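Local coordinates for protein endo-beta-1,2-glucanase (Talaromyces funiculosus, PDB 6IMV) that catalyses the internal hydrolysis of beta-1,2-glucans, cutting beta-1,2-glucosidic linkages, and is captured here in complex with sophorose, at residues A399-M404 against C487-V493; F17-Y21 against F33-V37; Y285-V290 against C333-V337; F387-L391 against N441-G445; P292-Q296 against F476-G481. One frame throughout, in Å; residues are numbered along the deposited sequence.

Contact 1: A399-M404 against C487-V493; sequences AWWRNM and CLPQETV
Ala399 to Met404, within helix 394-405, and the irregular segment Cys487 to Val493 run in the same direction, with Trp400 beside Pro489 (6.1 Å from CA to CA) and Met404 beside Val493. Pro489 carries the middle of the contact. Its CD lies over one face of the Trp400 indole, 3.7 Å from the centroid of the five-membered ring and 14° off the normal, a CH-pi contact, while Pro489 CB rests 3.6 Å from Asn403 CG. With its CG anti to the carbonyl carbon (chi1 -80°), Trp400 turns that face to the proline and brings NE1 to Cys487 O (2.8 Å, N-H...O 161°), an acceptor lying in the ring plane at the indole edge. Further along the helix, Asn403 ND2 donates to Glu491 O at 2.8 Å, in the carbonyl plane, and also to Pro341 O; two acceptors thus fix the turn of the amide. A water donates to Asn403 O and accepts from Val493 N. At the other end Ala399 CB meets Leu488 CD1 at 3.7 Å. Side-chain N-H groups of the helix therefore bind backbone carbonyls of a loop without regular secondary structure, and the Cys333-Cys487 disulfide joins this same loop covalently to helix 318-337.

Contact 2: F17-Y21 against F33-V37; sequences FAHQY and FINDV
Tyr21 receives Phe33 CD1 over the centre of one ring face and Asp36 OD2 at its edge. Phe33 meets it edge-on, a T-shaped pair with centroids 4.9 Å apart and planes at 88°. Phe17 completes this aromatic cluster by turning its own edge toward the face of Phe33 in an offset edge-to-face pair, the centroids 5.5 Å apart and the planes at 66°. One face of Phe17 is covered by Asp36 CB, a CH-pi contact of 3.8 Å to the ring centroid. The cluster fastens the N-terminal loop 17-21 to helix 30-41, while Met398 and Arg402 of helix 394-405 also touch Phe33. Beyond its ring, Tyr21 OH donates to Asp36 OD2 at 2.5 Å, reaching the oxygen from above the carboxylate plane; Asp36 OD1 faces Arg102 in a long, weak ion pair. A leucine in place of Tyr21 would probably leave Asp36 OD2 without this donor and the edge of Phe33 without its aromatic face. Phe17 CG sits between its backbone N and carbonyl carbon (chi1 67°), which carries the ring over to the helix, where its CZ lies 3.6 Å from Val37 CA and 3.7 Å from Val37 CG2.

Contact 3: Y285-V290 against C333-V337; sequences YHIGNV and CNSVV
Tyr285 and Asn334, both buried, make the polar centre: Asn334 ND2 donates to Tyr285 OH at 2.6 Å (N-H...O 166°). The hydroxyl lies in the amide plane, which stands nearly perpendicular to the phenol ring (88°). Tyr285 CG, anti to the backbone N (chi1 178°), sends the ring across to the helix. Val337 CG1 packs on the same hydroxyl at 3.4 Å. Beside this pair the contact is apolar, with Val290 CG1 3.5 Å from Cys333 CB and Val290 CG2 3.8 Å from Val337 CB, while Ile287 CG2 reaches Val337 CG1. A phenylalanine in place of Tyr285 would probably leave Asn334 ND2 without this acceptor. The next shell is the type II' turn from Ile287 to Val290, closed by Val290 N to Ile287 O at 2.9 Å; it joins two antiparallel strands as a beta hairpin and sets Ile287 and Val290 toward the helix. Gly288 has positive phi, and a beta carbon there would be tight against Val337 CG2. Strand 285-287 runs almost parallel to the last turn of helix 318-337, their axes 9.9 Å apart. Tyr285 pairs through its backbone with Ile293 of strand 290-296, and Ser335 and Val336 touch Trp400 of helix 394-405.

Contact 4: F387-L391 against N441-G445; sequences FPTVL and NAILG
Ala442 points its CB toward helix 387-392 and meets three side chains there. Its CB lies 3.4 Å from Phe387 O and 3.9 Å from Phe387 CB, in line with the edge of the phenylalanine ring; Val390 and Leu391 approach the same methyl with their branches, CG1 and CD2, each 4.1 Å from Ala442 CB. Val390 places CG1 anti to its backbone N (chi1 164°), which sends that methyl across to the other helix, where it also touches Ile443 CG1. Leu391, its CG beside the backbone N (chi1 -67°) and its chain extended, brings the CD2 branch to 3.6 Å from Ala442 O. The same carbonyl, against which CD2 only packs, accepts from Gly445 N at 3.0 Å, part of the Schellman motif that ends helix 433-443 and for which Gly445, with its positive phi, is suited. Around the pair, Pro388 and Thr389 reach helix 318-337, Asn441 and Leu444 reach helix 80-94, and Ile443 reaches helix 30-41, consistent with neighbouring helices of the (alpha/alpha)6 barrel of such glucanases. The small side chain of Ala442 lets the backbones come within 5.5 Å, CA of Phe387 to CA of Ala442. The two segments are held by van der Waals contact, methyl groups resting on one another and on the carbonyl oxygens of Phe387 and Ala442, with no polar bond between them.

Contact 5: P292-Q296 against F476-G481; sequences PITVQ and FKNLKG
Lys480 lies along strand 290-296, the second strand of a beta hairpin with strand 282-287, and its side chain runs back across Pro292. Its CB touches Thr294 OG1 at 3.7 Å and also approaches Pro292 O; CG stays near the same hydroxyl; CD comes over to Pro292 CG at 3.7 Å; and a bend at the end of the chain (chi4 84°) turns NZ to a salt bridge with Asp284 of the neighbouring strand. The backbone beneath is gripped twice. Thr294 N donates to Lys480 O at 3.0 Å, nearly straight (170°) though from above the carbonyl plane, and Lys480 N donates to Thr294 OG1, also at 3.0 Å. Since that hydroxyl is hydrogen-bonded to Asp284 OD1 as well, the carboxylate ties both Thr294 and Lys480 to the first strand and would be expected to favour the charged lysine. Thr294 CG2, on the other branch, meets Leu479 CD2 at 3.8 Å. Gly481 follows with positive phi, its CA only 3.2 Å from Pro292 O, where a beta carbon would clash with the strand. At the other end Phe476 CZ packs on Gln296 CB at 3.7 Å, and Gln296 OE1 is bonded to Tyr472 OH. The loop after helix 461-475 is thereby laid along the hairpin, and the edge of the Phe476 ring faces Val295 O, in the ring plane, with CE1 3.6 Å from that oxygen.

Overall arrangement
Contacts 1, 2 and 3 form a connected flank. Contact 1 meets contact 2 through Arg402 NE, 2.8 Å from Tyr21 O, probably a hydrogen bond, and contact 3 through the Cys333-Cys487 disulfide, with Val336 packed on Gln490. Contact 2 also touches contact 4, Ile34 CG2 lying 3.5 Å from Ile443 CG2. Contacts 3 and 5 lie on neighbouring strands of the hairpin, centres about 14 Å apart; contacts 2 and 5 stand farthest apart, about 34 Å between centres. Contact 4 is the most central. The side chains of Phe387 and Gln296, in contacts 4 and 5, each lie about 10 Å from a bound alpha-D-glucopyranose, and that of Phe387 about 12 Å from a beta-D-glucopyranose, whose pocket includes Asp60, Trp143 and Asp434.

Contact 1: A399-M404 against C487-V493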
# COMPACT_ATOMS: atom_id res chain seq x y z
N ALA A 399 -8.55 8.73 14.88
CA ALA A 399 -9.86 9.35 15.08
C ALA A 399 -10.71 9.17 13.81
O ALA A 399 -11.90 8.80 13.89
CB ALA A 399 -9.73 10.81 15.45
N TRP A 400 -10.10 9.42 12.64
CA TRP A 400 -10.79 9.27 11.37
C TRP A 400 -11.13 7.80 11.11
O TRP A 400 -12.24 7.47 10.69
CB TRP A 400 -9.96 9.87 10.23
CG TRP A 400 -10.10 11.36 10.17
CD1 TRP A 400 -9.24 12.29 10.67
CD2 TRP A 400 -11.18 12.09 9.56
NE1 TRP A 400 -9.72 13.54 10.44
CE2 TRP A 400 -10.90 13.46 9.76
CE3 TRP A 400 -12.36 11.73 8.90
CZ2 TRP A 400 -11.74 14.46 9.29
CZ3 TRP A 400 -13.20 12.72 8.45
CH2 TRP A 400 -12.89 14.07 8.64
N TRP A 401 -10.17 6.91 11.41
CA TRP A 401 -10.34 5.47 11.32
C TRP A 401 -11.55 5.03 12.16
O TRP A 401 -12.43 4.32 11.68
CB TRP A 401 -9.06 4.77 11.77
CG TRP A 401 -9.01 3.30 11.48
CD1 TRP A 401 -8.42 2.69 10.40
CD2 TRP A 401 -9.52 2.24 12.31
NE1 TRP A 401 -8.53 1.33 10.51
CE2 TRP A 401 -9.21 1.03 11.66
CE3 TRP A 401 -10.23 2.20 13.52
CZ2 TRP A 401 -9.59 -0.21 12.19
CZ3 TRP A 401 -10.58 0.97 14.04
CH2 TRP A 401 -10.27 -0.21 13.38
N ARG A 402 -11.58 5.46 13.43
CA ARG A 402 -12.64 5.13 14.37
C ARG A 402 -14.00 5.58 13.81
O ARG A 402 -14.97 4.81 13.80
CB ARG A 402 -12.38 5.79 15.73
CG ARG A 402 -13.53 5.63 16.72
CD ARG A 402 -13.30 6.32 18.05
NE ARG A 402 -14.52 6.43 18.83
CZ ARG A 402 -15.55 7.22 18.53
NH1 ARG A 402 -15.44 8.13 17.57
NH2 ARG A 402 -16.70 7.08 19.17
N ASN A 403 -14.05 6.83 13.34
CA ASN A 403 -15.28 7.44 12.83
C ASN A 403 -15.92 6.55 11.75
O ASN A 403 -17.13 6.29 11.76
CB ASN A 403 -15.05 8.87 12.32
CG ASN A 403 -16.33 9.68 12.29
OD1 ASN A 403 -16.86 10.02 13.34
ND2 ASN A 403 -16.83 9.99 11.11
N MET A 404 -15.09 6.06 10.83
CA MET A 404 -15.56 5.16 9.77
C MET A 404 -15.86 3.76 10.34
O MET A 404 -16.89 3.18 9.99
CB MET A 404 -14.53 5.09 8.65
CG MET A 404 -14.42 6.40 7.89
SD MET A 404 -13.22 6.34 6.54
CE MET A 404 -11.77 7.04 7.32
N CYS A 487 -7.78 18.53 10.75
CA CYS A 487 -9.17 18.56 11.19
C CYS A 487 -9.56 17.18 11.73
O CYS A 487 -9.02 16.15 11.30
CB CYS A 487 -10.09 18.99 10.05
SG CYS A 487 -9.89 20.74 9.60
N LEU A 488 -10.48 17.18 12.69
CA LEU A 488 -11.06 15.98 13.27
C LEU A 488 -12.44 15.76 12.66
O LEU A 488 -13.08 16.72 12.21
CB LEU A 488 -11.16 16.15 14.80
CG LEU A 488 -9.89 15.87 15.61
CD1 LEU A 488 -9.37 14.46 15.39
CD2 LEU A 488 -8.80 16.88 15.32
N PRO A 489 -12.95 14.51 12.62
CA PRO A 489 -14.29 14.23 12.09
C PRO A 489 -15.39 15.06 12.77
O PRO A 489 -15.36 15.22 13.98
CB PRO A 489 -14.55 12.75 12.39
CG PRO A 489 -13.19 12.16 12.76
CD PRO A 489 -12.28 13.31 13.12
N GLN A 490 -16.33 15.59 11.99
CA GLN A 490 -17.41 16.43 12.51
C GLN A 490 -18.79 15.82 12.21
O GLN A 490 -19.80 16.34 12.67
CB GLN A 490 -17.34 17.84 11.92
CG GLN A 490 -16.01 18.55 12.12
CD GLN A 490 -15.72 18.82 13.57
OE1 GLN A 490 -16.62 19.18 14.33
NE2 GLN A 490 -14.47 18.65 13.97
N GLU A 491 -18.83 14.74 11.43
CA GLU A 491 -20.05 14.03 11.08
C GLU A 491 -19.82 12.53 11.33
O GLU A 491 -18.69 12.04 11.16
CB GLU A 491 -20.41 14.26 9.61
CG GLU A 491 -20.99 15.63 9.30
CD GLU A 491 -20.01 16.79 9.16
OE1 GLU A 491 -18.84 16.56 8.76
OE2 GLU A 491 -20.42 17.93 9.44
N THR A 492 -20.88 11.82 11.70
CA THR A 492 -20.86 10.36 11.82
C THR A 492 -21.44 9.73 10.55
O THR A 492 -22.16 10.37 9.79
CB THR A 492 -21.61 9.90 13.07
OG1 THR A 492 -22.94 10.43 13.00
CG2 THR A 492 -20.94 10.35 14.35
N VAL A 493 -21.08 8.46 10.32
CA VAL A 493 -21.71 7.66 9.30
C VAL A 493 -23.17 7.46 9.73
O VAL A 493 -23.41 6.92 10.80
CB VAL A 493 -21.00 6.31 9.09
CG1 VAL A 493 -21.71 5.46 8.05
CG2 VAL A 493 -19.53 6.50 8.71
O HOH W 1 -19.53 7.34 12.47

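Contact 2: F17-Y21 against F33-V37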
# COMPACT_ATOMS: atom_id res chain seq x y z
N PHE A 17 -14.68 -2.82 19.33
CA PHE A 17 -14.01 -1.91 20.27
C PHE A 17 -14.11 -0.45 19.82
O PHE A 17 -13.99 0.45 20.66
CB PHE A 17 -12.54 -2.30 20.46
CG PHE A 17 -11.67 -2.11 19.24
CD1 PHE A 17 -11.12 -0.88 18.95
CD2 PHE A 17 -11.43 -3.17 18.37
CE1 PHE A 17 -10.34 -0.70 17.82
CE2 PHE A 17 -10.64 -2.99 17.25
CZ PHE A 17 -10.10 -1.76 16.97
N ALA A 18 -14.32 -0.20 18.52
CA ALA A 18 -14.26 1.17 18.00
C ALA A 18 -15.24 2.08 18.75
O ALA A 18 -14.87 3.21 19.08
CB ALA A 18 -14.52 1.20 16.52
N HIS A 19 -16.46 1.60 19.04
CA HIS A 19 -17.45 2.46 19.72
C HIS A 19 -17.39 2.32 21.25
O HIS A 19 -18.17 2.98 21.94
CB HIS A 19 -18.87 2.28 19.14
CG HIS A 19 -19.49 0.93 19.29
ND1 HIS A 19 -20.44 0.48 18.38
CD2 HIS A 19 -19.35 -0.04 20.22
CE1 HIS A 19 -20.87 -0.71 18.75
NE2 HIS A 19 -20.21 -1.06 19.88
N GLN A 20 -16.45 1.52 21.77
CA GLN A 20 -16.15 1.46 23.21
C GLN A 20 -15.30 2.67 23.64
O GLN A 20 -15.22 2.94 24.85
CB GLN A 20 -15.40 0.18 23.58
CG GLN A 20 -16.24 -1.09 23.52
CD GLN A 20 -15.45 -2.31 23.90
OE1 GLN A 20 -14.26 -2.42 23.63
NE2 GLN A 20 -16.11 -3.27 24.53
N TYR A 21 -14.65 3.35 22.68
CA TYR A 21 -13.89 4.58 22.90
C TYR A 21 -14.69 5.78 22.39
O TYR A 21 -15.40 5.67 21.39
CB TYR A 21 -12.58 4.58 22.10
CG TYR A 21 -11.53 3.58 22.51
CD1 TYR A 21 -11.66 2.24 22.22
CD2 TYR A 21 -10.35 4.00 23.11
CE1 TYR A 21 -10.68 1.32 22.57
CE2 TYR A 21 -9.36 3.10 23.46
CZ TYR A 21 -9.52 1.76 23.18
OH TYR A 21 -8.54 0.87 23.50
N PHE A 33 -5.59 2.75 21.79
CA PHE A 33 -6.54 2.45 20.72
C PHE A 33 -5.84 1.62 19.64
O PHE A 33 -6.37 0.62 19.19
CB PHE A 33 -7.12 3.74 20.14
CG PHE A 33 -8.21 3.51 19.12
CD1 PHE A 33 -9.51 3.22 19.52
CD2 PHE A 33 -7.94 3.58 17.77
CE1 PHE A 33 -10.51 3.00 18.58
CE2 PHE A 33 -8.93 3.35 16.83
CZ PHE A 33 -10.22 3.06 17.24
N ILE A 34 -4.62 2.02 19.26
CA ILE A 34 -3.88 1.34 18.20
C ILE A 34 -3.60 -0.12 18.59
O ILE A 34 -3.59 -1.00 17.74
CB ILE A 34 -2.60 2.13 17.86
CG1 ILE A 34 -2.94 3.35 17.00
CG2 ILE A 34 -1.55 1.25 17.22
CD1 ILE A 34 -1.84 4.38 16.91
N ASN A 35 -3.37 -0.35 19.89
CA ASN A 35 -3.13 -1.69 20.42
C ASN A 35 -4.34 -2.59 20.15
O ASN A 35 -4.19 -3.79 19.84
CB ASN A 35 -2.80 -1.60 21.91
CG ASN A 35 -2.37 -2.90 22.52
OD1 ASN A 35 -1.38 -3.48 22.10
ND2 ASN A 35 -3.10 -3.34 23.53
N ASP A 36 -5.55 -2.03 20.26
CA ASP A 36 -6.78 -2.77 19.97
C ASP A 36 -6.89 -3.01 18.46
O ASP A 36 -7.24 -4.12 18.04
CB ASP A 36 -8.00 -2.05 20.53
CG ASP A 36 -8.10 -2.16 22.04
OD1 ASP A 36 -7.33 -2.95 22.61
OD2 ASP A 36 -8.92 -1.46 22.64
N VAL A 37 -6.58 -1.98 17.67
CA VAL A 37 -6.64 -2.03 16.21
C VAL A 37 -5.77 -3.19 15.70
O VAL A 37 -6.23 -4.02 14.91
CB VAL A 37 -6.23 -0.70 15.57
CG1 VAL A 37 -6.01 -0.85 14.07
CG2 VAL A 37 -7.24 0.39 15.87

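Contact 3: Y285-V290 against C333-V337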
# COMPACT_ATOMS: atom_id res chain seq x y z
N TYR A 285 -5.17 23.74 -2.52
CA TYR A 285 -6.51 23.38 -2.07
C TYR A 285 -7.15 24.60 -1.40
O TYR A 285 -6.56 25.21 -0.51
CB TYR A 285 -6.48 22.24 -1.05
CG TYR A 285 -7.85 21.88 -0.54
CD1 TYR A 285 -8.62 20.92 -1.17
CD2 TYR A 285 -8.41 22.55 0.54
CE1 TYR A 285 -9.90 20.61 -0.72
CE2 TYR A 285 -9.69 22.27 0.98
CZ TYR A 285 -10.43 21.29 0.36
OH TYR A 285 -11.69 21.01 0.83
N HIS A 286 -8.37 24.94 -1.82
CA HIS A 286 -9.08 26.07 -1.23
C HIS A 286 -10.58 25.90 -1.49
O HIS A 286 -11.01 26.09 -2.62
CB HIS A 286 -8.54 27.41 -1.74
CG HIS A 286 -8.92 28.59 -0.91
ND1 HIS A 286 -8.77 29.89 -1.35
CD2 HIS A 286 -9.45 28.68 0.34
CE1 HIS A 286 -9.19 30.73 -0.42
NE2 HIS A 286 -9.61 30.01 0.63
N ILE A 287 -11.31 25.49 -0.45
CA ILE A 287 -12.76 25.35 -0.49
C ILE A 287 -13.32 25.93 0.81
O ILE A 287 -12.83 25.62 1.90
CB ILE A 287 -13.19 23.89 -0.72
CG1 ILE A 287 -12.77 23.40 -2.12
CG2 ILE A 287 -14.69 23.72 -0.51
CD1 ILE A 287 -13.11 21.96 -2.39
N GLY A 288 -14.36 26.76 0.67
CA GLY A 288 -14.96 27.49 1.79
C GLY A 288 -13.89 28.19 2.60
O GLY A 288 -13.04 28.90 2.02
N ASN A 289 -13.88 27.94 3.91
CA ASN A 289 -12.98 28.59 4.85
C ASN A 289 -11.71 27.76 5.08
O ASN A 289 -10.95 28.02 6.01
CB ASN A 289 -13.68 28.88 6.19
CG ASN A 289 -14.15 27.63 6.90
OD1 ASN A 289 -13.97 26.51 6.42
ND2 ASN A 289 -14.81 27.80 8.03
N VAL A 290 -11.47 26.75 4.23
CA VAL A 290 -10.30 25.87 4.39
C VAL A 290 -9.30 26.21 3.29
O VAL A 290 -9.56 25.95 2.13
CB VAL A 290 -10.67 24.37 4.36
CG1 VAL A 290 -9.43 23.49 4.41
CG2 VAL A 290 -11.64 23.99 5.47
N CYS A 333 -9.32 18.24 6.43
CA CYS A 333 -10.19 19.42 6.48
C CYS A 333 -11.15 19.44 5.28
O CYS A 333 -12.26 19.97 5.41
CB CYS A 333 -9.36 20.70 6.59
SG CYS A 333 -8.43 20.76 8.14
N ASN A 334 -10.75 18.85 4.14
CA ASN A 334 -11.64 18.72 2.98
C ASN A 334 -12.91 17.96 3.39
O ASN A 334 -14.01 18.32 2.96
CB ASN A 334 -10.99 18.01 1.79
CG ASN A 334 -11.96 17.65 0.68
OD1 ASN A 334 -12.28 16.48 0.48
ND2 ASN A 334 -12.44 18.64 -0.06
N SER A 335 -12.74 16.91 4.20
CA SER A 335 -13.86 16.07 4.59
C SER A 335 -14.79 16.81 5.57
O SER A 335 -16.01 16.67 5.47
CB SER A 335 -13.40 14.75 5.12
OG SER A 335 -13.14 13.87 4.04
N VAL A 336 -14.21 17.62 6.47
CA VAL A 336 -15.00 18.46 7.38
C VAL A 336 -15.81 19.47 6.55
O VAL A 336 -17.02 19.55 6.69
CB VAL A 336 -14.12 19.15 8.43
CG1 VAL A 336 -14.91 20.18 9.24
CG2 VAL A 336 -13.45 18.14 9.36
N VAL A 337 -15.15 20.23 5.68
CA VAL A 337 -15.84 21.32 4.97
C VAL A 337 -16.88 20.74 3.99
O VAL A 337 -17.91 21.37 3.76
CB VAL A 337 -14.84 22.28 4.30
CG1 VAL A 337 -14.18 21.69 3.07
CG2 VAL A 337 -15.50 23.61 3.95

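Contact 4: F387-L391 against N441-G445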
# COMPACT_ATOMS: atom_id res chain seq x y z
N PHE A 387 -4.21 6.20 6.17
CA PHE A 387 -2.83 5.71 6.36
C PHE A 387 -1.82 6.86 6.23
O PHE A 387 -0.92 6.95 7.05
CB PHE A 387 -2.52 4.48 5.50
CG PHE A 387 -1.98 4.72 4.12
CD1 PHE A 387 -0.67 5.14 3.93
CD2 PHE A 387 -2.77 4.48 3.01
CE1 PHE A 387 -0.18 5.35 2.65
CE2 PHE A 387 -2.27 4.69 1.73
CZ PHE A 387 -0.98 5.11 1.55
N PRO A 388 -1.94 7.81 5.26
CA PRO A 388 -0.96 8.89 5.15
C PRO A 388 -1.05 9.88 6.33
O PRO A 388 -0.05 10.46 6.72
CB PRO A 388 -1.30 9.61 3.83
CG PRO A 388 -2.30 8.71 3.14
CD PRO A 388 -2.97 7.90 4.23
N THR A 389 -2.26 10.04 6.88
CA THR A 389 -2.49 10.89 8.04
C THR A 389 -1.77 10.29 9.25
O THR A 389 -1.14 11.01 10.03
CB THR A 389 -3.99 11.06 8.31
OG1 THR A 389 -4.68 11.21 7.07
CG2 THR A 389 -4.28 12.22 9.22
N VAL A 390 -1.84 8.96 9.39
CA VAL A 390 -1.27 8.24 10.52
C VAL A 390 0.24 8.51 10.61
O VAL A 390 0.77 8.63 11.72
CB VAL A 390 -1.57 6.73 10.43
CG1 VAL A 390 -0.67 5.92 11.36
CG2 VAL A 390 -3.03 6.43 10.70
N LEU A 391 0.92 8.62 9.46
CA LEU A 391 2.37 8.86 9.43
C LEU A 391 2.74 10.19 10.09
O LEU A 391 3.83 10.30 10.65
CB LEU A 391 2.86 8.80 7.98
CG LEU A 391 2.77 7.43 7.31
CD1 LEU A 391 3.16 7.50 5.84
CD2 LEU A 391 3.63 6.40 8.04
N ASN A 441 0.69 -0.96 8.18
CA ASN A 441 2.07 -0.62 7.82
C ASN A 441 2.37 0.84 8.17
O ASN A 441 3.49 1.16 8.57
CB ASN A 441 2.38 -0.98 6.37
CG ASN A 441 2.83 -2.42 6.24
OD1 ASN A 441 3.77 -2.83 6.92
ND2 ASN A 441 2.17 -3.19 5.38
N ALA A 442 1.37 1.73 8.07
CA ALA A 442 1.54 3.12 8.49
C ALA A 442 1.69 3.22 10.03
O ALA A 442 2.52 3.98 10.52
CB ALA A 442 0.39 3.95 7.98
N ILE A 443 0.90 2.45 10.77
CA ILE A 443 0.99 2.40 12.24
C ILE A 443 2.41 1.96 12.66
O ILE A 443 2.92 2.47 13.64
CB ILE A 443 -0.10 1.48 12.83
CG1 ILE A 443 -1.48 2.14 12.78
CG2 ILE A 443 0.26 1.01 14.23
CD1 ILE A 443 -2.64 1.19 13.00
N LEU A 444 3.03 1.06 11.90
CA LEU A 444 4.39 0.53 12.20
C LEU A 444 5.49 1.47 11.71
O LEU A 444 6.67 1.18 11.89
CB LEU A 444 4.54 -0.85 11.55
CG LEU A 444 3.62 -1.94 12.11
CD1 LEU A 444 3.74 -3.21 11.30
CD2 LEU A 444 3.94 -2.20 13.58
N GLY A 445 5.11 2.58 11.07
CA GLY A 445 6.01 3.65 10.68
C GLY A 445 6.61 3.45 9.30
O GLY A 445 7.62 4.06 8.98

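Contact 5: P292-Q296 against F476-G481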
# COMPACT_ATOMS: atom_id res chain seq x y z
N PRO A 292 -5.92 28.87 1.56
CA PRO A 292 -5.29 27.90 0.67
C PRO A 292 -4.25 27.01 1.37
O PRO A 292 -3.56 27.46 2.27
CB PRO A 292 -4.62 28.79 -0.39
CG PRO A 292 -4.33 30.08 0.35
CD PRO A 292 -5.51 30.26 1.28
N ILE A 293 -4.17 25.74 0.92
CA ILE A 293 -3.14 24.80 1.33
C ILE A 293 -2.44 24.28 0.07
O ILE A 293 -3.06 23.63 -0.76
CB ILE A 293 -3.71 23.64 2.17
CG1 ILE A 293 -4.49 24.10 3.39
CG2 ILE A 293 -2.58 22.69 2.57
CD1 ILE A 293 -5.46 23.07 3.92
N THR A 294 -1.13 24.54 -0.04
CA THR A 294 -0.33 24.07 -1.16
C THR A 294 -0.04 22.58 -1.00
O THR A 294 0.48 22.14 0.05
CB THR A 294 0.99 24.84 -1.30
OG1 THR A 294 0.68 26.23 -1.38
CG2 THR A 294 1.79 24.40 -2.50
N VAL A 295 -0.38 21.81 -2.04
CA VAL A 295 -0.16 20.38 -2.06
C VAL A 295 0.47 19.98 -3.39
O VAL A 295 0.40 20.71 -4.38
CB VAL A 295 -1.48 19.61 -1.83
CG1 VAL A 295 -2.08 19.94 -0.48
CG2 VAL A 295 -2.49 19.85 -2.94
N GLN A 296 1.04 18.77 -3.39
CA GLN A 296 1.33 18.05 -4.61
C GLN A 296 0.02 17.62 -5.27
O GLN A 296 -0.79 16.90 -4.66
CB GLN A 296 2.16 16.80 -4.30
CG GLN A 296 2.46 15.96 -5.53
CD GLN A 296 3.24 14.73 -5.15
OE1 GLN A 296 4.47 14.74 -5.19
NE2 GLN A 296 2.53 13.69 -4.76
N PHE A 476 8.05 23.19 -5.38
CA PHE A 476 7.30 23.59 -4.19
C PHE A 476 8.03 24.73 -3.46
O PHE A 476 8.90 24.51 -2.62
CB PHE A 476 7.05 22.37 -3.31
CG PHE A 476 6.17 21.35 -3.98
CD1 PHE A 476 4.80 21.52 -4.02
CD2 PHE A 476 6.73 20.24 -4.61
CE1 PHE A 476 3.99 20.59 -4.67
CE2 PHE A 476 5.93 19.32 -5.26
CZ PHE A 476 4.56 19.49 -5.29
N LYS A 477 7.63 25.96 -3.80
CA LYS A 477 8.13 27.21 -3.22
C LYS A 477 6.96 27.97 -2.57
O LYS A 477 5.81 27.83 -2.99
CB LYS A 477 8.78 28.05 -4.32
CG LYS A 477 9.81 27.30 -5.14
CD LYS A 477 10.23 27.99 -6.41
CE LYS A 477 9.35 27.64 -7.59
NZ LYS A 477 9.92 28.19 -8.84
N ASN A 478 7.25 28.76 -1.54
CA ASN A 478 6.26 29.66 -0.93
C ASN A 478 4.98 28.87 -0.60
O ASN A 478 3.89 29.28 -1.00
CB ASN A 478 5.96 30.85 -1.84
CG ASN A 478 7.21 31.45 -2.45
OD1 ASN A 478 8.04 32.01 -1.75
ND2 ASN A 478 7.35 31.33 -3.76
N LEU A 479 5.13 27.76 0.13
CA LEU A 479 3.99 26.94 0.57
C LEU A 479 2.99 27.85 1.29
O LEU A 479 3.40 28.71 2.05
CB LEU A 479 4.45 25.85 1.54
CG LEU A 479 5.38 24.77 0.97
CD1 LEU A 479 5.52 23.63 1.95
CD2 LEU A 479 4.89 24.27 -0.37
N LYS A 480 1.70 27.63 1.04
CA LYS A 480 0.64 28.22 1.83
C LYS A 480 -0.01 27.12 2.68
O LYS A 480 0.02 25.93 2.32
CB LYS A 480 -0.41 28.89 0.94
CG LYS A 480 0.14 29.98 0.03
CD LYS A 480 -0.86 30.55 -0.94
CE LYS A 480 -0.21 31.13 -2.18
NZ LYS A 480 0.04 30.07 -3.20
N GLY A 481 -0.59 27.55 3.81
CA GLY A 481 -1.51 26.75 4.57
C GLY A 481 -0.83 25.89 5.61
O GLY A 481 -1.49 25.03 6.20